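Local coordinates for protein Myo-inositol 2-dehydrogenase (Lactobacillus plantarum WCFS1, PDB 3CEA) that probably catalyses the NAD-dependent oxidation of the 2-hydroxyl of myo-inositol, at residues Lys30-Val34 with Val302-Val306; Ile153-Tyr159 with Gln251-Met257; Ser179-Phe183 with Glu222-Ala228; Ala205-Thr209 with Ala331-Ala336; His268-Asn272 with Arg284-Gln288. The contacts are given in a common frame with arbitrary orientation. Residue numbers count along the deposited sequence, not the author numbering.

Contact 1 (Lys30-Val34 with Val302-Val306); sequences KIQGV and VQDFV
Ile31 is the apolar centre of this contact, which packs the loop between helix 20-29 and strand 34-40 of the NAD-binding Rossmann domain against one turn of helix 295-311. Its CA-to-CB bond points toward the helix, and with chi1 and chi2 both m the side chain bridges successive turns: CG1 lies 3.8 Å from Val302 CG1, and CG2 lies 3.7 Å from Val306 CG2. The i to i+4 spacing of the two valines, confirmed by the 3.0 Å hydrogen bond from Val306 N to Val302 O, puts both valine side chains, each t, on the face turned to the loop. Val34, beginning its strand in extended conformation, adds a looser contact, CB to Val306 CG2 at 4.2 Å. Nearest CA pairs are Ile31 with Gln303 at 5.7 Å and Val34 with Val306 at 7.2 Å. Gly33 makes the turn with positive phi (76/20), a conformation that favours glycine. Phe305, which does not touch the loop, packs on Phe76 and Phe99, so the late helix covers the Rossmann sheet. At the polar edge Gln303, with chi1 t and chi2 p, brings its amide alongside the backbone of Gln32 and bonds it twice: Gln303 NE2 gives a hydrogen bond to Gln32 O at 3.3 Å, and Gln32 N donates to Gln303 OE1 at 3.0 Å, with an N-H...O angle of 169°.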
# COMPACT_ATOMS: atom_id res chain seq x y z
N LYS A 30 33.25 4.39 4.91
CA LYS A 30 32.22 5.06 5.71
C LYS A 30 32.61 5.28 7.17
O LYS A 30 32.43 6.38 7.70
CB LYS A 30 30.89 4.32 5.61
CG LYS A 30 30.31 4.27 4.20
CD LYS A 30 28.95 3.60 4.18
CE LYS A 30 28.47 3.32 2.76
NZ LYS A 30 28.10 4.57 2.02
N ILE A 31 33.14 4.25 7.82
CA ILE A 31 33.45 4.31 9.26
C ILE A 31 34.58 5.30 9.55
O ILE A 31 35.60 5.32 8.85
CB ILE A 31 33.80 2.91 9.85
CG1 ILE A 31 32.80 1.83 9.39
CG2 ILE A 31 33.90 2.97 11.37
CD1 ILE A 31 31.35 2.07 9.81
N GLN A 32 34.38 6.12 10.58
CA GLN A 32 35.34 7.14 10.97
C GLN A 32 36.18 6.73 12.17
O GLN A 32 35.71 5.99 13.05
CB GLN A 32 34.63 8.46 11.27
CG GLN A 32 33.97 9.09 10.05
CD GLN A 32 33.84 10.60 10.18
OE1 GLN A 32 33.28 11.10 11.16
NE2 GLN A 32 34.34 11.32 9.19
N GLY A 33 37.41 7.22 12.22
CA GLY A 33 38.33 6.96 13.32
C GLY A 33 38.94 5.57 13.28
O GLY A 33 39.43 5.07 14.30
N VAL A 34 38.91 4.94 12.11
CA VAL A 34 39.43 3.59 11.93
C VAL A 34 40.20 3.45 10.61
O VAL A 34 39.92 4.15 9.63
CB VAL A 34 38.29 2.52 12.03
CG1 VAL A 34 37.51 2.40 10.73
CG2 VAL A 34 38.85 1.17 12.45
N VAL A 302 28.89 -0.87 13.40
CA VAL A 302 30.35 -0.92 13.35
C VAL A 302 30.93 0.41 13.83
O VAL A 302 31.93 0.42 14.55
CB VAL A 302 30.86 -1.30 11.93
CG1 VAL A 302 32.36 -1.06 11.80
CG2 VAL A 302 30.54 -2.76 11.63
N GLN A 303 30.28 1.51 13.46
CA GLN A 303 30.64 2.83 13.95
C GLN A 303 30.48 2.90 15.47
O GLN A 303 31.33 3.47 16.16
CB GLN A 303 29.79 3.92 13.28
CG GLN A 303 30.21 5.35 13.63
CD GLN A 303 31.55 5.73 13.03
OE1 GLN A 303 31.69 5.85 11.81
NE2 GLN A 303 32.55 5.92 13.89
N ASP A 304 29.40 2.31 15.98
CA ASP A 304 29.15 2.26 17.42
C ASP A 304 30.25 1.48 18.15
O ASP A 304 30.71 1.90 19.22
CB ASP A 304 27.78 1.65 17.72
CG ASP A 304 27.44 1.65 19.21
OD1 ASP A 304 27.50 2.73 19.84
OD2 ASP A 304 27.09 0.57 19.74
N PHE A 305 30.69 0.37 17.55
CA PHE A 305 31.79 -0.43 18.08
C PHE A 305 33.09 0.37 18.13
O PHE A 305 33.80 0.36 19.14
CB PHE A 305 31.99 -1.70 17.24
CG PHE A 305 33.27 -2.44 17.54
CD1 PHE A 305 33.38 -3.25 18.67
CD2 PHE A 305 34.36 -2.33 16.69
CE1 PHE A 305 34.56 -3.93 18.94
CE2 PHE A 305 35.55 -3.01 16.95
CZ PHE A 305 35.64 -3.82 18.08
N VAL A 306 33.41 1.06 17.03
CA VAL A 306 34.60 1.90 16.94
C VAL A 306 34.58 3.00 18.00
O VAL A 306 35.58 3.22 18.69
CB VAL A 306 34.78 2.48 15.51
CG1 VAL A 306 35.85 3.57 15.48
CG2 VAL A 306 35.14 1.38 14.53

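Contact 2 (Ile153-Tyr159 with Gln251-Met257); sequences IIYMRGY and QVELEVM
Two extended strands run antiparallel, their axes 4.7 Å apart at closest approach and their directions 177° apart. Tyr155-Met257, Arg157-Glu255 and Tyr159-Glu253 are hydrogen-bonded pairs; Met156-Val256 and Gly158-Leu254 are the non-hydrogen-bonded pairs between them, with CA atoms 4.7 Å apart. The bonds include Met257 N to Tyr155 O (2.7 Å), Arg157 N to Glu255 O and Glu255 N to Arg157 O (2.9 Å each), and Tyr159 N to Glu253 O (2.8 Å). A classic beta bulge interrupts the register where Ile154 N (2.9 Å) and Tyr155 N (3.1 Å) both donate to Met257 O; Ile154 has psi near -27°. These strands belong to the mixed sheet of the GFO/IDH/MocA C-terminal domain, where 153-163 lies between 251-258 and 237-243. One face carries Met156, Leu254 and Val256: the selenomethionine Met156 places CE 3.8 Å from Leu254 CD1 and 3.7 Å from Val256 CG2, beneath helix 182-198. The other carries a salt-bridge network. Arg157, with chi1 and chi2 t and chi3 p, directs NH2 to Glu255 OE1 (2.8 Å) and Glu253 OE2 (3.3 Å). This face meets the third subunit, whose Tyr159 bonds Glu255 and whose Arg264 pairs with Glu253. Selenomethionine Met257 makes an oblique Met-aromatic contact, SE 5.3 Å from the Tyr155 ring centroid.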
# COMPACT_ATOMS: atom_id res chain seq x y z
N ILE A 153 2.03 -5.79 24.89
CA ILE A 153 2.30 -6.78 23.84
C ILE A 153 1.60 -8.09 24.16
O ILE A 153 1.64 -8.56 25.30
CB ILE A 153 3.82 -7.01 23.65
CG1 ILE A 153 4.52 -5.71 23.28
CG2 ILE A 153 4.08 -8.08 22.59
CD1 ILE A 153 5.96 -5.63 23.75
N ILE A 154 0.94 -8.68 23.17
CA ILE A 154 0.31 -9.99 23.34
C ILE A 154 0.91 -11.05 22.41
O ILE A 154 0.90 -12.24 22.74
CB ILE A 154 -1.25 -9.93 23.21
CG1 ILE A 154 -1.69 -9.50 21.81
CG2 ILE A 154 -1.86 -9.02 24.29
CD1 ILE A 154 -3.20 -9.41 21.62
N TYR A 155 1.44 -10.62 21.27
CA TYR A 155 1.94 -11.53 20.25
C TYR A 155 2.94 -10.87 19.32
O TYR A 155 2.80 -9.69 18.97
CB TYR A 155 0.78 -12.12 19.43
CG TYR A 155 1.21 -12.97 18.25
CD1 TYR A 155 1.54 -14.31 18.42
CD2 TYR A 155 1.28 -12.42 16.97
CE1 TYR A 155 1.94 -15.10 17.34
CE2 TYR A 155 1.68 -13.20 15.88
CZ TYR A 155 2.00 -14.53 16.08
OH TYR A 155 2.38 -15.31 15.01
N MSE A 156 3.95 -11.63 18.90
CA MSE A 156 4.96 -11.14 17.98
C MSE A 156 5.27 -12.18 16.90
O MSE A 156 5.27 -13.38 17.16
CB MSE A 156 6.25 -10.75 18.72
CG MSE A 156 6.07 -9.59 19.69
SE MSE A 156 7.73 -8.95 20.45
CE MSE A 156 8.63 -8.37 18.81
N ARG A 157 5.52 -11.69 15.69
CA ARG A 157 5.78 -12.57 14.56
C ARG A 157 7.00 -12.08 13.80
O ARG A 157 7.03 -10.94 13.34
CB ARG A 157 4.55 -12.64 13.66
CG ARG A 157 4.64 -13.64 12.53
CD ARG A 157 3.31 -13.77 11.79
NE ARG A 157 2.73 -12.48 11.42
CZ ARG A 157 3.08 -11.76 10.36
NH1 ARG A 157 4.02 -12.20 9.53
NH2 ARG A 157 2.48 -10.60 10.12
N GLY A 158 7.99 -12.95 13.68
CA GLY A 158 9.22 -12.63 12.96
C GLY A 158 9.38 -13.51 11.74
O GLY A 158 9.31 -14.73 11.83
N TYR A 159 9.58 -12.86 10.59
CA TYR A 159 9.87 -13.52 9.33
C TYR A 159 11.28 -13.16 8.89
O TYR A 159 11.67 -11.99 8.93
CB TYR A 159 8.89 -13.07 8.24
CG TYR A 159 7.55 -13.78 8.20
CD1 TYR A 159 7.00 -14.38 9.33
CD2 TYR A 159 6.81 -13.81 7.02
CE1 TYR A 159 5.77 -15.01 9.28
CE2 TYR A 159 5.57 -14.43 6.96
CZ TYR A 159 5.06 -15.03 8.10
OH TYR A 159 3.83 -15.65 8.04
N GLN A 251 12.54 -11.21 2.50
CA GLN A 251 11.47 -10.80 3.41
C GLN A 251 11.98 -10.78 4.84
O GLN A 251 12.39 -11.81 5.37
CB GLN A 251 10.27 -11.75 3.29
CG GLN A 251 9.05 -11.35 4.14
CD GLN A 251 8.25 -10.19 3.56
OE1 GLN A 251 8.39 -9.84 2.39
NE2 GLN A 251 7.40 -9.59 4.39
N VAL A 252 11.95 -9.59 5.45
CA VAL A 252 12.33 -9.42 6.84
C VAL A 252 11.25 -8.57 7.52
O VAL A 252 11.14 -7.36 7.30
CB VAL A 252 13.74 -8.81 7.03
CG1 VAL A 252 14.04 -8.60 8.50
CG2 VAL A 252 14.81 -9.73 6.43
N GLU A 253 10.47 -9.24 8.36
CA GLU A 253 9.20 -8.70 8.82
C GLU A 253 9.06 -8.96 10.32
O GLU A 253 9.34 -10.06 10.80
CB GLU A 253 8.07 -9.38 8.04
CG GLU A 253 6.69 -8.76 8.18
CD GLU A 253 5.61 -9.60 7.50
OE1 GLU A 253 5.96 -10.51 6.70
OE2 GLU A 253 4.41 -9.36 7.77
N LEU A 254 8.64 -7.93 11.05
CA LEU A 254 8.30 -8.07 12.46
C LEU A 254 6.95 -7.44 12.75
O LEU A 254 6.71 -6.27 12.43
CB LEU A 254 9.38 -7.44 13.35
CG LEU A 254 9.27 -7.69 14.86
CD1 LEU A 254 9.52 -9.16 15.21
CD2 LEU A 254 10.23 -6.80 15.64
N GLU A 255 6.07 -8.24 13.35
CA GLU A 255 4.76 -7.76 13.76
C GLU A 255 4.65 -7.80 15.27
O GLU A 255 4.78 -8.86 15.89
CB GLU A 255 3.65 -8.61 13.14
CG GLU A 255 2.24 -8.24 13.59
CD GLU A 255 1.21 -9.27 13.17
OE1 GLU A 255 0.84 -9.30 11.98
OE2 GLU A 255 0.78 -10.05 14.05
N VAL A 256 4.41 -6.64 15.87
CA VAL A 256 4.16 -6.58 17.30
C VAL A 256 2.68 -6.27 17.52
O VAL A 256 2.21 -5.16 17.28
CB VAL A 256 5.06 -5.56 18.02
CG1 VAL A 256 5.03 -5.81 19.52
CG2 VAL A 256 6.50 -5.66 17.52
N MSE A 257 1.96 -7.30 17.96
CA MSE A 257 0.53 -7.23 18.15
C MSE A 257 0.22 -6.92 19.61
O MSE A 257 0.49 -7.73 20.49
CB MSE A 257 -0.10 -8.56 17.73
CG MSE A 257 -1.60 -8.54 17.56
SE MSE A 257 -2.37 -10.31 17.60
CE MSE A 257 -1.87 -10.91 15.83

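Contact 3 (Ser179-Phe183 with Glu222-Ala228); sequences SGGIF and EFETGVA
Ile182 and Phe183 open helix 182-198 and direct their side chains at the start of strand 225-232, in the C-terminal domain of the GFO/IDH/MocA fold. Gly181 holds the N-cap position; it and Gly180 have positive phi (90/170 and 101/7), at which a CB would press on the preceding carbonyl. Ile182, chi1 t and chi2 p, points toward the strand segment: CB is 3.6 Å from Phe223 O, CD1 3.7 Å from Glu224 O, and CG2 3.9 Å from Gly226 CA. Phe183 takes chi1 m, which swings its ring to the strand, CZ 3.6 Å from Gly226 CA and CE1 3.5 Å from Ala228 CB. A CB on Gly226 would sit less than 3 Å from both Ile182 CG2 and Phe183 CZ, so the close fit depends on glycine. A classic beta bulge lies here, Glu224 and Thr225 both facing Ser210. Glu222, folded by chi1 and chi2 m, receives a 2.6 Å hydrogen bond at OE2 from Ser179 OG, chi1 p. Its OE1 accepts from water 1 at 2.8 Å; that water in turn accepts from Ile182 N (2.8 Å) and Phe223 N (3.0 Å). One carboxylate thus serves a hydroxyl directly and, through water, the first amide of the helix, satisfying buried polar groups beside an apolar seam.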
# COMPACT_ATOMS: atom_id res chain seq x y z
N SER A 179 26.28 -24.23 9.55
CA SER A 179 25.60 -22.96 9.81
C SER A 179 24.84 -23.00 11.14
O SER A 179 24.59 -21.96 11.75
CB SER A 179 24.64 -22.61 8.67
OG SER A 179 23.46 -23.38 8.73
N GLY A 180 24.49 -24.21 11.56
CA GLY A 180 23.77 -24.42 12.82
C GLY A 180 22.29 -24.65 12.62
O GLY A 180 21.53 -24.71 13.59
N GLY A 181 21.87 -24.78 11.37
CA GLY A 181 20.46 -24.97 11.04
C GLY A 181 19.72 -23.67 10.82
O GLY A 181 20.23 -22.59 11.12
N ILE A 182 18.49 -23.79 10.32
CA ILE A 182 17.67 -22.65 9.93
C ILE A 182 17.29 -21.71 11.08
O ILE A 182 17.28 -20.49 10.92
CB ILE A 182 16.41 -23.10 9.12
CG1 ILE A 182 15.63 -21.90 8.55
CG2 ILE A 182 15.50 -24.01 9.96
CD1 ILE A 182 16.29 -21.25 7.35
N PHE A 183 16.98 -22.28 12.25
CA PHE A 183 16.57 -21.49 13.42
C PHE A 183 17.73 -20.67 13.98
O PHE A 183 17.54 -19.54 14.43
CB PHE A 183 16.00 -22.39 14.52
CG PHE A 183 14.69 -23.04 14.17
CD1 PHE A 183 13.50 -22.33 14.23
CD2 PHE A 183 14.66 -24.38 13.78
CE1 PHE A 183 12.29 -22.95 13.91
CE2 PHE A 183 13.45 -25.00 13.46
CZ PHE A 183 12.26 -24.28 13.52
N GLU A 222 20.32 -29.80 5.93
CA GLU A 222 19.66 -28.52 6.14
C GLU A 222 18.17 -28.58 5.84
O GLU A 222 17.72 -29.39 5.02
CB GLU A 222 20.33 -27.44 5.28
CG GLU A 222 21.69 -26.96 5.79
CD GLU A 222 21.59 -25.82 6.80
OE1 GLU A 222 20.48 -25.29 7.03
OE2 GLU A 222 22.65 -25.45 7.36
N PHE A 223 17.39 -27.74 6.53
CA PHE A 223 15.96 -27.59 6.26
C PHE A 223 15.67 -26.22 5.66
O PHE A 223 16.12 -25.20 6.18
CB PHE A 223 15.14 -27.79 7.54
CG PHE A 223 15.22 -29.18 8.10
CD1 PHE A 223 14.50 -30.22 7.51
CD2 PHE A 223 16.01 -29.44 9.22
CE1 PHE A 223 14.57 -31.52 8.03
CE2 PHE A 223 16.08 -30.73 9.75
CZ PHE A 223 15.36 -31.77 9.15
N GLU A 224 14.90 -26.21 4.57
CA GLU A 224 14.56 -24.97 3.88
C GLU A 224 13.78 -23.99 4.76
O GLU A 224 14.11 -22.80 4.82
CB GLU A 224 13.78 -25.27 2.59
CG GLU A 224 13.64 -24.07 1.64
CD GLU A 224 12.49 -23.16 2.02
OE1 GLU A 224 11.39 -23.68 2.29
OE2 GLU A 224 12.68 -21.92 2.05
N THR A 225 12.76 -24.49 5.44
CA THR A 225 11.90 -23.66 6.28
C THR A 225 11.87 -24.15 7.72
O THR A 225 11.89 -25.35 7.97
CB THR A 225 10.45 -23.57 5.70
OG1 THR A 225 10.49 -22.94 4.42
CG2 THR A 225 9.53 -22.76 6.61
N GLY A 226 11.85 -23.21 8.65
CA GLY A 226 11.68 -23.51 10.06
C GLY A 226 10.64 -22.60 10.66
O GLY A 226 10.79 -21.38 10.64
N VAL A 227 9.57 -23.19 11.19
CA VAL A 227 8.53 -22.43 11.87
C VAL A 227 8.55 -22.80 13.35
O VAL A 227 8.48 -23.97 13.71
CB VAL A 227 7.12 -22.69 11.28
CG1 VAL A 227 6.09 -21.75 11.90
CG2 VAL A 227 7.13 -22.52 9.76
N ALA A 228 8.66 -21.78 14.20
CA ALA A 228 8.65 -21.98 15.65
C ALA A 228 7.56 -21.16 16.33
O ALA A 228 7.34 -20.00 15.98
CB ALA A 228 10.01 -21.64 16.24
O HOH W 1 18.52 -26.18 8.82

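Contact 4 (Ala205-Thr209 with Ala331-Ala336); sequences AYGLT and ACQQSA
Strand 205-209 and helix 331-336 cross at -63°, their axes 5.9 Å apart at closest approach, an alpha-on-beta packing whose nearest CA pair is Gly207 with Ala336, 4.6 Å apart. Hydrogen bonding is confined to one link: Gly207 N donates to Ser335 OG at 2.9 Å, the serine being t, while the same hydroxyl also bonds Lys340 O beyond the helix end. A CA-H...O contact supplements it, Ala336 CA lying 3.2 Å from Gly207 O. Packing is by small residues. Ala205 CB sits 4.1 Å from Cys332 SG, and Thr209 CG2 3.7 Å from Ala336 CB; a CB on Gly207 would lie only 2.2 Å from Cys332 O, so glycine permits the close approach. Tyr206 and Leu208 point the opposite way, to the third subunit, where Tyr206 bonds Gln204 of that chain. Helix 319-338 thus covers one face of the C-terminal domain's sheet beside helix 182-198, while strand 202-210 runs between strands 225-232 and 342-343.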
# COMPACT_ATOMS: atom_id res chain seq x y z
N ALA A 205 9.13 -24.07 23.54
CA ALA A 205 9.27 -23.95 22.09
C ALA A 205 8.70 -25.15 21.34
O ALA A 205 8.91 -26.30 21.73
CB ALA A 205 10.73 -23.74 21.71
N TYR A 206 7.98 -24.84 20.27
CA TYR A 206 7.51 -25.84 19.32
C TYR A 206 8.05 -25.47 17.96
O TYR A 206 7.75 -24.39 17.44
CB TYR A 206 5.98 -25.87 19.30
CG TYR A 206 5.37 -26.87 18.34
CD1 TYR A 206 5.77 -28.21 18.33
CD2 TYR A 206 4.36 -26.49 17.45
CE1 TYR A 206 5.20 -29.13 17.46
CE2 TYR A 206 3.77 -27.41 16.58
CZ TYR A 206 4.20 -28.72 16.59
OH TYR A 206 3.63 -29.63 15.73
N GLY A 207 8.86 -26.36 17.39
CA GLY A 207 9.47 -26.12 16.09
C GLY A 207 9.08 -27.16 15.06
O GLY A 207 8.94 -28.34 15.39
N LEU A 208 8.90 -26.71 13.83
CA LEU A 208 8.62 -27.60 12.70
C LEU A 208 9.45 -27.19 11.50
O LEU A 208 9.65 -26.00 11.25
CB LEU A 208 7.13 -27.59 12.35
CG LEU A 208 6.16 -28.24 13.34
CD1 LEU A 208 4.73 -27.79 13.08
CD2 LEU A 208 6.26 -29.76 13.28
N THR A 209 9.95 -28.18 10.77
CA THR A 209 10.82 -27.92 9.62
C THR A 209 10.20 -28.42 8.32
O THR A 209 9.33 -29.28 8.33
CB THR A 209 12.21 -28.55 9.79
OG1 THR A 209 12.08 -29.94 10.11
CG2 THR A 209 13.00 -27.84 10.89
N ALA A 331 16.96 -24.66 20.79
CA ALA A 331 15.79 -25.30 21.38
C ALA A 331 14.68 -25.50 20.35
O ALA A 331 13.95 -26.48 20.41
CB ALA A 331 15.29 -24.50 22.58
N CYS A 332 14.56 -24.56 19.42
CA CYS A 332 13.58 -24.66 18.34
C CYS A 332 13.97 -25.75 17.36
O CYS A 332 13.11 -26.49 16.87
CB CYS A 332 13.44 -23.33 17.61
SG CYS A 332 12.84 -21.95 18.62
N GLN A 333 15.27 -25.85 17.08
CA GLN A 333 15.82 -26.87 16.19
C GLN A 333 15.66 -28.26 16.80
O GLN A 333 15.33 -29.21 16.09
CB GLN A 333 17.29 -26.58 15.87
CG GLN A 333 17.87 -27.44 14.76
CD GLN A 333 17.23 -27.18 13.40
OE1 GLN A 333 17.26 -26.05 12.89
NE2 GLN A 333 16.65 -28.22 12.81
N GLN A 334 15.91 -28.36 18.10
CA GLN A 334 15.75 -29.61 18.84
C GLN A 334 14.29 -30.07 18.83
O GLN A 334 14.02 -31.25 18.61
CB GLN A 334 16.24 -29.46 20.28
CG GLN A 334 16.34 -30.77 21.05
CD GLN A 334 16.57 -30.57 22.53
OE1 GLN A 334 16.84 -29.46 22.99
NE2 GLN A 334 16.48 -31.66 23.30
N SER A 335 13.37 -29.13 19.05
CA SER A 335 11.93 -29.40 19.05
C SER A 335 11.46 -30.04 17.75
O SER A 335 10.65 -30.97 17.77
CB SER A 335 11.15 -28.11 19.32
OG SER A 335 9.76 -28.34 19.29
N ALA A 336 11.99 -29.54 16.64
CA ALA A 336 11.67 -30.04 15.31
C ALA A 336 12.26 -31.42 15.05
O ALA A 336 11.60 -32.28 14.46
CB ALA A 336 12.15 -29.05 14.26

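Contact 5 (His268-Asn272 with Arg284-Gln288); sequences HPDLN and RPSLQ
Two backbone hydrogen bonds clasp these loops: Leu287 N donates to Pro269 O at 2.7 Å and Leu271 N to Pro285 O at 2.8 Å, forming a single bridge between Asp270 and Ser286, CA atoms 4.6 Å apart. The segments run 104° apart end to end, so no extended pairing follows. Pro269 (-87/62) centres an inverse gamma turn. Arg284, with chi1 to chi3 all m, curls so that NH2 reaches Asn272 O at 2.7 Å. Asp270 OD2 lies over the guanidinium face, 3.4 Å from Arg284 NH2, a salt bridge of charge alone. Water 2 lies 2.7 Å from Asp270 OD1, 2.8 Å from Arg284 O and 2.8 Å from Ser286 OG; water 3 accepts from Arg284 NE at 2.8 Å. Outside, Leu271 CD2 packs 4.2 Å from Pro285 CB and Leu271 CD1 4.3 Å from Leu287 CD2. Tyr140 of the second subunit covers Leu271 and Pro285, and Arg284 pairs with a strand of the fourth. Backbone bonds thus set the crossing at the two ends of the 273-283 excursion, while Arg284 and the waters tie up further polar groups at a subunit interface.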
# COMPACT_ATOMS: atom_id res chain seq x y z
N HIS A 268 6.16 -5.30 3.50
CA HIS A 268 6.70 -5.55 2.16
C HIS A 268 8.14 -5.04 2.11
O HIS A 268 8.44 -3.97 2.65
CB HIS A 268 5.87 -4.85 1.09
CG HIS A 268 4.42 -5.25 1.08
ND1 HIS A 268 3.43 -4.42 0.59
CD2 HIS A 268 3.80 -6.38 1.50
CE1 HIS A 268 2.26 -5.03 0.71
NE2 HIS A 268 2.45 -6.21 1.26
N PRO A 269 9.05 -5.80 1.46
CA PRO A 269 10.45 -5.38 1.44
C PRO A 269 10.75 -4.42 0.29
O PRO A 269 11.57 -4.73 -0.58
CB PRO A 269 11.19 -6.71 1.25
CG PRO A 269 10.23 -7.57 0.47
CD PRO A 269 8.83 -7.05 0.71
N ASP A 270 10.10 -3.26 0.30
CA ASP A 270 10.19 -2.31 -0.81
C ASP A 270 11.63 -1.86 -1.08
O ASP A 270 12.34 -1.45 -0.16
CB ASP A 270 9.30 -1.09 -0.57
CG ASP A 270 7.83 -1.46 -0.35
OD1 ASP A 270 7.36 -2.49 -0.90
OD2 ASP A 270 7.15 -0.70 0.38
N LEU A 271 12.04 -1.96 -2.35
CA LEU A 271 13.37 -1.56 -2.79
C LEU A 271 13.59 -0.05 -2.64
O LEU A 271 14.62 0.39 -2.15
CB LEU A 271 13.60 -1.99 -4.24
CG LEU A 271 14.89 -1.57 -4.95
CD1 LEU A 271 16.11 -2.27 -4.35
CD2 LEU A 271 14.79 -1.86 -6.44
N ASN A 272 12.60 0.72 -3.09
CA ASN A 272 12.70 2.17 -3.09
C ASN A 272 11.31 2.82 -2.99
O ASN A 272 10.37 2.19 -2.52
CB ASN A 272 13.45 2.66 -4.33
CG ASN A 272 12.90 2.08 -5.63
OD1 ASN A 272 11.72 1.77 -5.75
ND2 ASN A 272 13.77 1.93 -6.61
N ARG A 284 5.37 -3.05 -6.51
CA ARG A 284 6.48 -2.52 -5.73
C ARG A 284 7.66 -3.48 -5.76
O ARG A 284 7.61 -4.55 -5.14
CB ARG A 284 6.07 -2.24 -4.28
CG ARG A 284 5.12 -1.07 -4.11
CD ARG A 284 5.75 0.25 -4.55
NE ARG A 284 6.87 0.66 -3.70
CZ ARG A 284 6.74 1.39 -2.59
NH1 ARG A 284 5.55 1.79 -2.18
NH2 ARG A 284 7.82 1.72 -1.89
N PRO A 285 8.73 -3.10 -6.50
CA PRO A 285 9.96 -3.90 -6.57
C PRO A 285 10.54 -4.09 -5.18
O PRO A 285 10.42 -3.20 -4.33
CB PRO A 285 10.89 -3.02 -7.42
CG PRO A 285 9.99 -2.16 -8.21
CD PRO A 285 8.82 -1.88 -7.31
N SER A 286 11.16 -5.25 -4.96
CA SER A 286 11.62 -5.63 -3.63
C SER A 286 13.14 -5.66 -3.49
O SER A 286 13.86 -5.77 -4.48
CB SER A 286 11.03 -6.99 -3.23
OG SER A 286 9.61 -6.95 -3.25
N LEU A 287 13.60 -5.53 -2.25
CA LEU A 287 14.99 -5.72 -1.88
C LEU A 287 15.35 -7.19 -2.06
O LEU A 287 14.52 -8.06 -1.79
CB LEU A 287 15.22 -5.32 -0.42
CG LEU A 287 15.05 -3.86 -0.01
CD1 LEU A 287 14.52 -3.78 1.41
CD2 LEU A 287 16.36 -3.10 -0.13
N GLN A 288 16.58 -7.45 -2.49
CA GLN A 288 16.99 -8.81 -2.85
C GLN A 288 17.96 -9.47 -1.87
O GLN A 288 18.29 -10.65 -2.03
CB GLN A 288 17.58 -8.82 -4.27
CG GLN A 288 16.57 -8.48 -5.37
CD GLN A 288 15.35 -9.38 -5.33
OE1 GLN A 288 15.45 -10.60 -5.42
NE2 GLN A 288 14.17 -8.76 -5.19
O HOH W 2 8.28 -4.59 -2.39
O HOH W 3 9.51 -0.05 -4.09

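From the N terminus, contact 1 opens at the 30-34 loop of the Rossmann domain and closes when helix 295-311 returns, 268 residues on, tying that domain to the late helix; contacts 2, 3 and 5 all fall within that span. Contact 2 closes the 153-257 loop of the C-terminal sheet, and contact 3 lies within it. Contact 4 opens at 205-209, inside the spans of contacts 2 and 3, but closes at 331-336, so it crosses contacts 1, 2 and 3. Contacts 3 and 4 adjoin, centres 9 Å apart, on the neighbouring strands 225-232 and 202-210. Contact 5 follows contact 2 in series, touching it where Gln251 OE1 lies 3.3 Å from Pro269 CD, and lies within contact 4's span.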